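Local coordinates for periplasmic binding protein/LacI transcriptional regulator (Burkholderia multivorans, PDB 4YLE), which probably captures a simple sugar or related solute in the periplasm and delivers it to an ABC transporter for uptake, at residues Leu137-Val142 and Arg298-Leu303; Gly117-Asn122 and Asp288-Ala293; Val97-Asp102 and Val121-Arg126. One frame throughout, in Å; residues are numbered along the deposited sequence.

All three interactions lie in the lobe built on the sheet that holds strands 95-98, 119-123 and 141-144; interactions 2 and 3 use strand 119-123, which interaction 1 touches. Interactions 1 and 2 are neighbours, their centres about 8 Å apart, and Gln300 OE1 of interaction 1 probably takes a hydrogen bond from Val120 N of interaction 2 (2.9 Å). Interactions 2 and 3 share Val121 and Asn122; their centres are about 13 Å apart, as are those of interactions 1 and 3. Interaction 3 reaches the ligand cleft, where the side chain of Asp124 comes within about 3 Å of the unidentified bound molecule. Interaction 1 lies at the surface, centred about 21 Å from the chain's centre.

Interaction 1 (Leu137-Val142 and Arg298-Leu303); sequences LNVPFV and RKQAEL
Gln300 reaches across to the backbone of Asn138, and NE2 donates to Asn138 O at 2.8 Å. The bond is nearly straight, 167° at the hydrogen; it uses an in-plane lone pair of the carbonyl, and the acceptor lies almost exactly in the plane of the Gln300 amide. The side chain gets there by a bend in the middle, chi2 72°, which turns CD toward segment 137-142. Pro140 packs on the same group, its CD 3.5 Å from Gln300 NE2. That same CD is 3.8 Å from CB of Leu303, so this one ring atom touches both side chains, and the proline crosses each obliquely.

In this periplasmic-binding-protein fold the 137-142 segment leads into strand 141-144 of the sheet, whereas 298-303 follows helix 279-295, the late helix that covers one face of that sheet. Farther out, Gln300 OE1 accepts from Val120 N, so both ends of the amide are bonded and its rotation is fixed. Leu303 extends toward Ile119 and Ala293. The turn carrying Gln300 is a short 3-10 segment, with Glu302 N bonded to Lys299 O and Leu303 N to Gln300 O. Glu302 bonds back to the start of the turn: OE1 accepts from Lys299 N at 3.0 Å, and OE2 forms a salt bridge with Arg298 NH1 at 2.9 Å.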
loop_
_atom_site.group_PDB
_atom_site.type_symbol
_atom_site.label_atom_id
_atom_site.label_comp_id
_atom_site.label_asym_id
_atom_site.label_seq_id
_atom_site.Cartn_x
_atom_site.Cartn_y
_atom_site.Cartn_z
ATOM N N LEU A 137 -8.141 21.930 -1.092
ATOM C CA LEU A 137 -8.354 20.838 -2.027
ATOM C C LEU A 137 -9.073 19.660 -1.390
ATOM O O LEU A 137 -8.673 19.165 -0.331
ATOM C CB LEU A 137 -7.002 20.400 -2.586
ATOM C CG LEU A 137 -6.951 19.460 -3.777
ATOM C CD1 LEU A 137 -7.917 19.867 -4.865
ATOM C CD2 LEU A 137 -5.522 19.461 -4.293
ATOM N N ASN A 138 -10.147 19.224 -2.043
ATOM C CA ASN A 138 -10.886 18.052 -1.611
ATOM C C ASN A 138 -10.612 16.895 -2.538
ATOM O O ASN A 138 -10.817 17.004 -3.741
ATOM C CB ASN A 138 -12.384 18.354 -1.566
ATOM C CG ASN A 138 -13.188 17.203 -1.003
ATOM O OD1 ASN A 138 -14.068 16.653 -1.669
ATOM N ND2 ASN A 138 -12.874 16.815 0.229
ATOM N N VAL A 139 -10.152 15.785 -1.964
ATOM C CA VAL A 139 -9.899 14.565 -2.719
ATOM C C VAL A 139 -10.513 13.371 -1.980
ATOM O O VAL A 139 -10.031 12.991 -0.897
ATOM C CB VAL A 139 -8.387 14.334 -2.931
ATOM C CG1 VAL A 139 -8.158 13.139 -3.850
ATOM C CG2 VAL A 139 -7.750 15.591 -3.526
ATOM N N PRO A 140 -11.574 12.774 -2.550
ATOM C CA PRO A 140 -12.121 11.565 -1.923
ATOM C C PRO A 140 -11.103 10.444 -1.844
ATOM O O PRO A 140 -10.272 10.319 -2.739
ATOM C CB PRO A 140 -13.275 11.177 -2.861
ATOM C CG PRO A 140 -12.949 11.789 -4.143
ATOM C CD PRO A 140 -12.279 13.090 -3.805
ATOM N N PHE A 141 -11.179 9.656 -0.776
ATOM C CA PHE A 141 -10.267 8.539 -0.559
ATOM C C PHE A 141 -11.039 7.238 -0.568
ATOM O O PHE A 141 -12.126 7.152 0.024
ATOM C CB PHE A 141 -9.502 8.715 0.767
ATOM C CG PHE A 141 -8.506 7.618 1.010
ATOM C CD1 PHE A 141 -7.410 7.494 0.189
ATOM C CD2 PHE A 141 -8.694 6.680 2.002
ATOM C CE1 PHE A 141 -6.492 6.439 0.375
ATOM C CE2 PHE A 141 -7.777 5.655 2.187
ATOM C CZ PHE A 141 -6.701 5.542 1.371
ATOM N N VAL A 142 -10.493 6.264 -1.296
ATOM C CA VAL A 142 -10.913 4.869 -1.256
ATOM C C VAL A 142 -9.728 4.010 -0.852
ATOM O O VAL A 142 -8.735 3.924 -1.566
ATOM C CB VAL A 142 -11.444 4.431 -2.626
ATOM C CG1 VAL A 142 -11.870 2.972 -2.609
ATOM C CG2 VAL A 142 -12.572 5.340 -3.064
ATOM N N ARG A 298 -20.630 16.258 -11.081
ATOM C CA ARG A 298 -20.201 16.817 -9.806
ATOM C C ARG A 298 -18.881 17.528 -9.947
ATOM O O ARG A 298 -18.045 17.134 -10.760
ATOM C CB ARG A 298 -20.029 15.736 -8.739
ATOM C CG ARG A 298 -21.245 14.896 -8.478
ATOM C CD ARG A 298 -22.265 15.662 -7.684
ATOM N NE ARG A 298 -23.497 14.897 -7.547
ATOM C CZ ARG A 298 -24.610 15.363 -7.002
ATOM N NH1 ARG A 298 -24.659 16.605 -6.539
ATOM N NH2 ARG A 298 -25.680 14.590 -6.927
ATOM N N LYS A 299 -18.690 18.550 -9.121
ATOM C CA LYS A 299 -17.410 19.236 -9.022
ATOM C C LYS A 299 -16.538 18.571 -7.974
ATOM O O LYS A 299 -17.040 18.058 -6.975
ATOM C CB LYS A 299 -17.605 20.699 -8.656
ATOM C CG LYS A 299 -18.481 21.449 -9.607
ATOM C CD LYS A 299 -18.626 22.900 -9.164
ATOM C CE LYS A 299 -19.362 23.725 -10.209
ATOM N NZ LYS A 299 -18.672 23.665 -11.524
ATOM N N GLN A 300 -15.229 18.600 -8.195
ATOM C CA GLN A 300 -14.279 18.030 -7.241
ATOM C C GLN A 300 -14.583 18.419 -5.787
ATOM O O GLN A 300 -14.547 17.569 -4.890
ATOM C CB GLN A 300 -12.868 18.474 -7.599
ATOM C CG GLN A 300 -11.789 17.841 -6.735
ATOM C CD GLN A 300 -11.591 16.358 -7.069
ATOM O OE1 GLN A 300 -11.794 15.934 -8.207
ATOM N NE2 GLN A 300 -11.183 15.582 -6.083
ATOM N N ALA A 301 -14.869 19.701 -5.567
ATOM C CA ALA A 301 -15.134 20.225 -4.227
ATOM C C ALA A 301 -16.312 19.522 -3.554
ATOM O O ALA A 301 -16.423 19.492 -2.332
ATOM C CB ALA A 301 -15.399 21.720 -4.302
ATOM N N GLU A 302 -17.173 18.944 -4.380
ATOM C CA GLU A 302 -18.388 18.280 -3.943
ATOM C C GLU A 302 -18.170 16.870 -3.403
ATOM O O GLU A 302 -19.050 16.320 -2.750
ATOM C CB GLU A 302 -19.358 18.203 -5.127
ATOM C CG GLU A 302 -20.684 18.827 -4.904
ATOM C CD GLU A 302 -21.516 18.835 -6.167
ATOM O OE1 GLU A 302 -20.945 19.010 -7.264
ATOM O OE2 GLU A 302 -22.745 18.671 -6.064
ATOM N N LEU A 303 -17.003 16.295 -3.677
ATOM C CA LEU A 303 -16.753 14.881 -3.430
ATOM C C LEU A 303 -16.194 14.620 -2.037
ATOM O O LEU A 303 -16.950 14.620 -1.064
ATOM C CB LEU A 303 -15.796 14.354 -4.486
ATOM C CG LEU A 303 -16.252 14.651 -5.916
ATOM C CD1 LEU A 303 -15.243 14.104 -6.921
ATOM C CD2 LEU A 303 -17.664 14.108 -6.187
#

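Interaction 2 (Gly117-Asn122 and Asp288-Ala293); sequences GIIVVN and DTALKA
Val121 and Ile119 turn the same way from their strand and meet Thr289, Ala290 and Ala293 on one side of the helix. Across this contact the touching is done mainly by methyl groups, and no hydrogen bond joins the two segments. Val121 sends CG2 outward, anti to its own carbonyl carbon, and this one methyl lies 3.9 Å from Thr289 CG2 and also 3.9 Å from Ala290 CB. It therefore sits against two successive helix residues at once.

The threonine side chain is sorted by polarity. Its CG2 is anti to the backbone N and goes to the valine, while OG1, at chi1 -66°, is turned back along the helix to bond with Phe285 O one turn earlier, which satisfies the hydroxyl without help from the sheet. Ile119 also uses its branch methyl: with CG1 beside the backbone N (chi1 -65°), CG2 is left anti to N and points at the helix. It comes 4.2 Å from Ala290 CA and 4.3 Å from Ala293 CB, a looser fit than that of Val121. Ala290 meets this methyl with CA and CB, Ala293 with CB, and with such short side chains the axes of segments 119-122 and 288-293 approach to 8.3 Å.

Val120, between the two contact residues, points to the other face of the sheet, where it packs on Val110, Ala113 and Val114 of helix 107-115. That helix ends in a Schellman motif with Gly117 as its C-prime residue. The strand is thus covered on both faces, with segment 288-293 of helix 279-295 running roughly antiparallel to 119-122, at 153°, as in the three-layer alpha-beta-alpha lobes of the type I periplasmic binding proteins.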
loop_
_atom_site.group_PDB
_atom_site.type_symbol
_atom_site.label_atom_id
_atom_site.label_comp_id
_atom_site.label_asym_id
_atom_site.label_seq_id
_atom_site.Cartn_x
_atom_site.Cartn_y
_atom_site.Cartn_z
ATOM N N GLY A 117 -10.010 20.684 -14.233
ATOM C CA GLY A 117 -11.339 20.134 -14.401
ATOM C C GLY A 117 -11.390 18.617 -14.373
ATOM O O GLY A 117 -12.417 18.023 -14.697
ATOM N N ILE A 118 -10.282 17.986 -13.990
ATOM C CA ILE A 118 -10.233 16.531 -13.887
ATOM C C ILE A 118 -10.697 16.101 -12.499
ATOM O O ILE A 118 -10.363 16.738 -11.504
ATOM C CB ILE A 118 -8.798 16.013 -14.165
ATOM C CG1 ILE A 118 -8.350 16.454 -15.568
ATOM C CG2 ILE A 118 -8.712 14.501 -14.014
ATOM C CD1 ILE A 118 -6.914 16.101 -15.912
ATOM N N ILE A 119 -11.471 15.024 -12.431
ATOM C CA ILE A 119 -11.869 14.463 -11.154
ATOM C C ILE A 119 -10.708 13.585 -10.692
ATOM O O ILE A 119 -10.238 12.743 -11.437
ATOM C CB ILE A 119 -13.205 13.651 -11.273
ATOM C CG1 ILE A 119 -14.357 14.598 -11.657
ATOM C CG2 ILE A 119 -13.550 12.888 -9.972
ATOM C CD1 ILE A 119 -14.632 15.705 -10.633
ATOM N N VAL A 120 -10.237 13.807 -9.474
ATOM C CA VAL A 120 -9.200 12.944 -8.888
ATOM C C VAL A 120 -9.732 12.208 -7.689
ATOM O O VAL A 120 -10.322 12.807 -6.805
ATOM C CB VAL A 120 -7.981 13.771 -8.470
ATOM C CG1 VAL A 120 -6.899 12.871 -7.881
ATOM C CG2 VAL A 120 -7.464 14.603 -9.658
ATOM N N VAL A 121 -9.486 10.895 -7.666
ATOM C CA VAL A 121 -9.810 10.031 -6.559
ATOM C C VAL A 121 -8.505 9.420 -6.094
ATOM O O VAL A 121 -7.697 9.008 -6.904
ATOM C CB VAL A 121 -10.787 8.927 -6.971
ATOM C CG1 VAL A 121 -11.107 8.026 -5.810
ATOM C CG2 VAL A 121 -12.093 9.535 -7.538
ATOM N N ASN A 122 -8.341 9.395 -4.785
ATOM C CA ASN A 122 -7.143 8.928 -4.094
ATOM C C ASN A 122 -7.431 7.513 -3.634
ATOM O O ASN A 122 -8.434 7.292 -2.951
ATOM C CB ASN A 122 -6.888 9.887 -2.928
ATOM C CG ASN A 122 -5.670 9.572 -2.081
ATOM O OD1 ASN A 122 -5.492 10.237 -1.069
ATOM N ND2 ASN A 122 -4.823 8.618 -2.486
ATOM N N ASP A 288 -15.049 3.608 -10.009
ATOM C CA ASP A 288 -16.506 3.805 -9.892
ATOM C C ASP A 288 -16.839 5.147 -9.254
ATOM O O ASP A 288 -17.768 5.846 -9.694
ATOM C CB ASP A 288 -17.153 2.690 -9.079
ATOM C CG ASP A 288 -17.535 1.482 -9.915
ATOM O OD1 ASP A 288 -17.521 1.573 -11.170
ATOM O OD2 ASP A 288 -17.873 0.442 -9.293
ATOM N N THR A 289 -16.085 5.503 -8.218
ATOM C CA THR A 289 -16.260 6.774 -7.537
ATOM C C THR A 289 -16.134 7.930 -8.540
ATOM O O THR A 289 -16.965 8.855 -8.563
ATOM C CB THR A 289 -15.229 6.937 -6.393
ATOM O OG1 THR A 289 -15.490 5.955 -5.384
ATOM C CG2 THR A 289 -15.366 8.327 -5.770
ATOM N N ALA A 290 -15.116 7.857 -9.391
ATOM C CA ALA A 290 -14.867 8.893 -10.384
ATOM C C ALA A 290 -15.985 8.923 -11.431
ATOM O O ALA A 290 -16.506 9.981 -11.785
ATOM C CB ALA A 290 -13.518 8.661 -11.035
ATOM N N LEU A 291 -16.372 7.751 -11.920
ATOM C CA LEU A 291 -17.402 7.685 -12.946
ATOM C C LEU A 291 -18.763 8.166 -12.411
ATOM O O LEU A 291 -19.537 8.771 -13.134
ATOM C CB LEU A 291 -17.516 6.248 -13.500
ATOM C CG LEU A 291 -16.295 5.683 -14.249
ATOM C CD1 LEU A 291 -16.501 4.227 -14.605
ATOM C CD2 LEU A 291 -15.971 6.463 -15.515
ATOM N N LYS A 292 -19.053 7.878 -11.151
ATOM C CA LYS A 292 -20.307 8.317 -10.553
ATOM C C LYS A 292 -20.339 9.846 -10.470
ATOM O O LYS A 292 -21.348 10.494 -10.801
ATOM C CB LYS A 292 -20.478 7.656 -9.180
ATOM C CG LYS A 292 -20.867 6.191 -9.332
ATOM C CD LYS A 292 -21.190 5.534 -8.018
ATOM C CE LYS A 292 -21.705 4.118 -8.246
ATOM N NZ LYS A 292 -22.024 3.433 -6.960
ATOM N N ALA A 293 -19.208 10.430 -10.086
ATOM C CA ALA A 293 -19.089 11.880 -10.033
ATOM C C ALA A 293 -19.309 12.444 -11.422
ATOM O O ALA A 293 -20.075 13.388 -11.599
ATOM C CB ALA A 293 -17.735 12.285 -9.476
#

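Interaction 3 (Val97-Asp102 and Val121-Arg126); sequences VLAPAD and VNIDNR
Asn125 bonds to Pro100 through its amide: ND2 donates to Pro100 O at 3.1 Å, with the acceptor almost in the amide plane and the bond nearly straight at 174°. The proline carbonyl, in contrast, is approached from above its own plane. The second flat group is the amide of Asn122, whose side chain crosses that of Pro100 at about a right angle, with ND2 3.4 Å from Pro100 CD. That ND2 also donates to Asn125 O at 3.0 Å and makes a weak bond to Leu98 O, while OD1 accepts from Leu127 N; the amide is gripped at both ends.

Earlier along the two strands the backbones pair in parallel, Leu98 N to Val121 O and Ile123 N to Leu98 O, each 2.9 Å. Ile123 holds CG1 in the crowded position between N and carbonyl carbon (chi1 69°), against Ala99 CB, while its CG2 touches Val97 CG1 at 3.7 Å.

After the strand a classic gamma turn centred on Asp124, with Asn125 N bonded to Ile123 O, delivers the carboxylate to the cleft. There OD1 bonds the unidentified ligand and OD2 pairs with Lys40. Asn125 OD1 accepts from Asn178 N at the start of helix 177-193. Strands 95-98 and 119-123 are the two strands of a beta-alpha-beta unit linked by helix 107-115, flanked in the sheet by strands 34-39 and 141-144, with helix 279-295 packed on Val97 and Val121.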
loop_
_atom_site.group_PDB
_atom_site.type_symbol
_atom_site.label_atom_id
_atom_site.label_comp_id
_atom_site.label_asym_id
_atom_site.label_seq_id
_atom_site.Cartn_x
_atom_site.Cartn_y
_atom_site.Cartn_z
ATOM N N VAL A 97 -7.285 8.263 -11.033
ATOM C CA VAL A 97 -7.356 7.462 -9.836
ATOM C C VAL A 97 -5.911 7.189 -9.446
ATOM O O VAL A 97 -5.207 6.504 -10.182
ATOM C CB VAL A 97 -8.106 6.149 -10.071
ATOM C CG1 VAL A 97 -8.148 5.337 -8.809
ATOM C CG2 VAL A 97 -9.554 6.438 -10.573
ATOM N N LEU A 98 -5.471 7.765 -8.328
ATOM C CA LEU A 98 -4.061 7.818 -8.014
ATOM C C LEU A 98 -3.756 7.083 -6.707
ATOM O O LEU A 98 -4.409 7.346 -5.692
ATOM C CB LEU A 98 -3.612 9.275 -7.897
ATOM C CG LEU A 98 -2.184 9.520 -7.396
ATOM C CD1 LEU A 98 -1.164 9.027 -8.402
ATOM C CD2 LEU A 98 -2.006 11.012 -7.084
ATOM N N ALA A 99 -2.774 6.167 -6.760
ATOM C CA ALA A 99 -2.137 5.553 -5.565
ATOM C C ALA A 99 -0.775 6.216 -5.354
ATOM O O ALA A 99 0.203 5.815 -5.979
ATOM C CB ALA A 99 -1.962 4.040 -5.738
ATOM N N PRO A 100 -0.710 7.261 -4.506
ATOM C CA PRO A 100 0.477 8.132 -4.556
ATOM C C PRO A 100 1.713 7.538 -3.890
ATOM O O PRO A 100 1.606 6.891 -2.840
ATOM C CB PRO A 100 0.003 9.396 -3.828
ATOM C CG PRO A 100 -1.101 8.969 -2.965
ATOM C CD PRO A 100 -1.776 7.822 -3.652
ATOM N N ALA A 101 2.871 7.754 -4.506
ATOM C CA ALA A 101 4.136 7.207 -4.009
ATOM C C ALA A 101 4.634 7.949 -2.767
ATOM O O ALA A 101 5.465 7.420 -2.004
ATOM C CB ALA A 101 5.190 7.260 -5.098
ATOM N N ASP A 102 4.131 9.174 -2.599
ATOM C CA ASP A 102 4.475 10.075 -1.496
ATOM C C ASP A 102 3.205 10.818 -1.088
ATOM O O ASP A 102 2.524 11.353 -1.950
ATOM C CB ASP A 102 5.552 11.056 -1.945
ATOM C CG ASP A 102 6.114 11.883 -0.813
ATOM O OD1 ASP A 102 5.332 12.530 -0.085
ATOM O OD2 ASP A 102 7.355 11.903 -0.664
ATOM N N VAL A 121 -9.486 10.895 -7.666
ATOM C CA VAL A 121 -9.810 10.031 -6.559
ATOM C C VAL A 121 -8.505 9.420 -6.094
ATOM O O VAL A 121 -7.697 9.008 -6.904
ATOM C CB VAL A 121 -10.787 8.927 -6.971
ATOM C CG1 VAL A 121 -11.107 8.026 -5.810
ATOM C CG2 VAL A 121 -12.093 9.535 -7.538
ATOM N N ASN A 122 -8.341 9.395 -4.785
ATOM C CA ASN A 122 -7.143 8.928 -4.094
ATOM C C ASN A 122 -7.431 7.513 -3.634
ATOM O O ASN A 122 -8.434 7.292 -2.951
ATOM C CB ASN A 122 -6.888 9.887 -2.928
ATOM C CG ASN A 122 -5.670 9.572 -2.081
ATOM O OD1 ASN A 122 -5.492 10.237 -1.069
ATOM N ND2 ASN A 122 -4.823 8.618 -2.486
ATOM N N ILE A 123 -6.572 6.570 -3.988
ATOM C CA ILE A 123 -6.667 5.237 -3.407
ATOM C C ILE A 123 -5.384 4.786 -2.710
ATOM O O ILE A 123 -4.350 5.399 -2.908
ATOM C CB ILE A 123 -7.017 4.173 -4.463
ATOM C CG1 ILE A 123 -5.861 3.949 -5.454
ATOM C CG2 ILE A 123 -8.330 4.575 -5.222
ATOM C CD1 ILE A 123 -6.135 2.835 -6.514
ATOM N N ASP A 124 -5.507 3.732 -1.880
ATOM C CA ASP A 124 -4.374 2.974 -1.300
ATOM C C ASP A 124 -3.673 3.747 -0.188
ATOM O O ASP A 124 -3.805 3.425 0.997
ATOM C CB ASP A 124 -3.385 2.584 -2.393
ATOM C CG ASP A 124 -2.170 1.833 -1.856
ATOM O OD1 ASP A 124 -2.269 1.256 -0.772
ATOM O OD2 ASP A 124 -1.118 1.810 -2.538
ATOM N N ASN A 125 -2.949 4.787 -0.575
ATOM C CA ASN A 125 -2.184 5.581 0.359
ATOM C C ASN A 125 -2.728 6.994 0.381
ATOM O O ASN A 125 -2.715 7.681 -0.626
ATOM C CB ASN A 125 -0.718 5.598 -0.031
ATOM C CG ASN A 125 0.080 6.550 0.798
ATOM O OD1 ASN A 125 -0.116 6.659 2.025
ATOM N ND2 ASN A 125 1.024 7.258 0.150
ATOM N N ARG A 126 -3.205 7.423 1.527
ATOM C CA ARG A 126 -3.901 8.684 1.601
ATOM C C ARG A 126 -2.948 9.865 1.516
ATOM O O ARG A 126 -1.934 9.910 2.203
ATOM C CB ARG A 126 -4.722 8.757 2.882
ATOM C CG ARG A 126 -5.782 9.838 2.860
ATOM C CD ARG A 126 -6.318 10.078 4.248
ATOM N NE ARG A 126 -6.919 8.871 4.809
ATOM C CZ ARG A 126 -8.228 8.659 4.921
ATOM N NH1 ARG A 126 -9.114 9.580 4.522
ATOM N NH2 ARG A 126 -8.652 7.516 5.448
#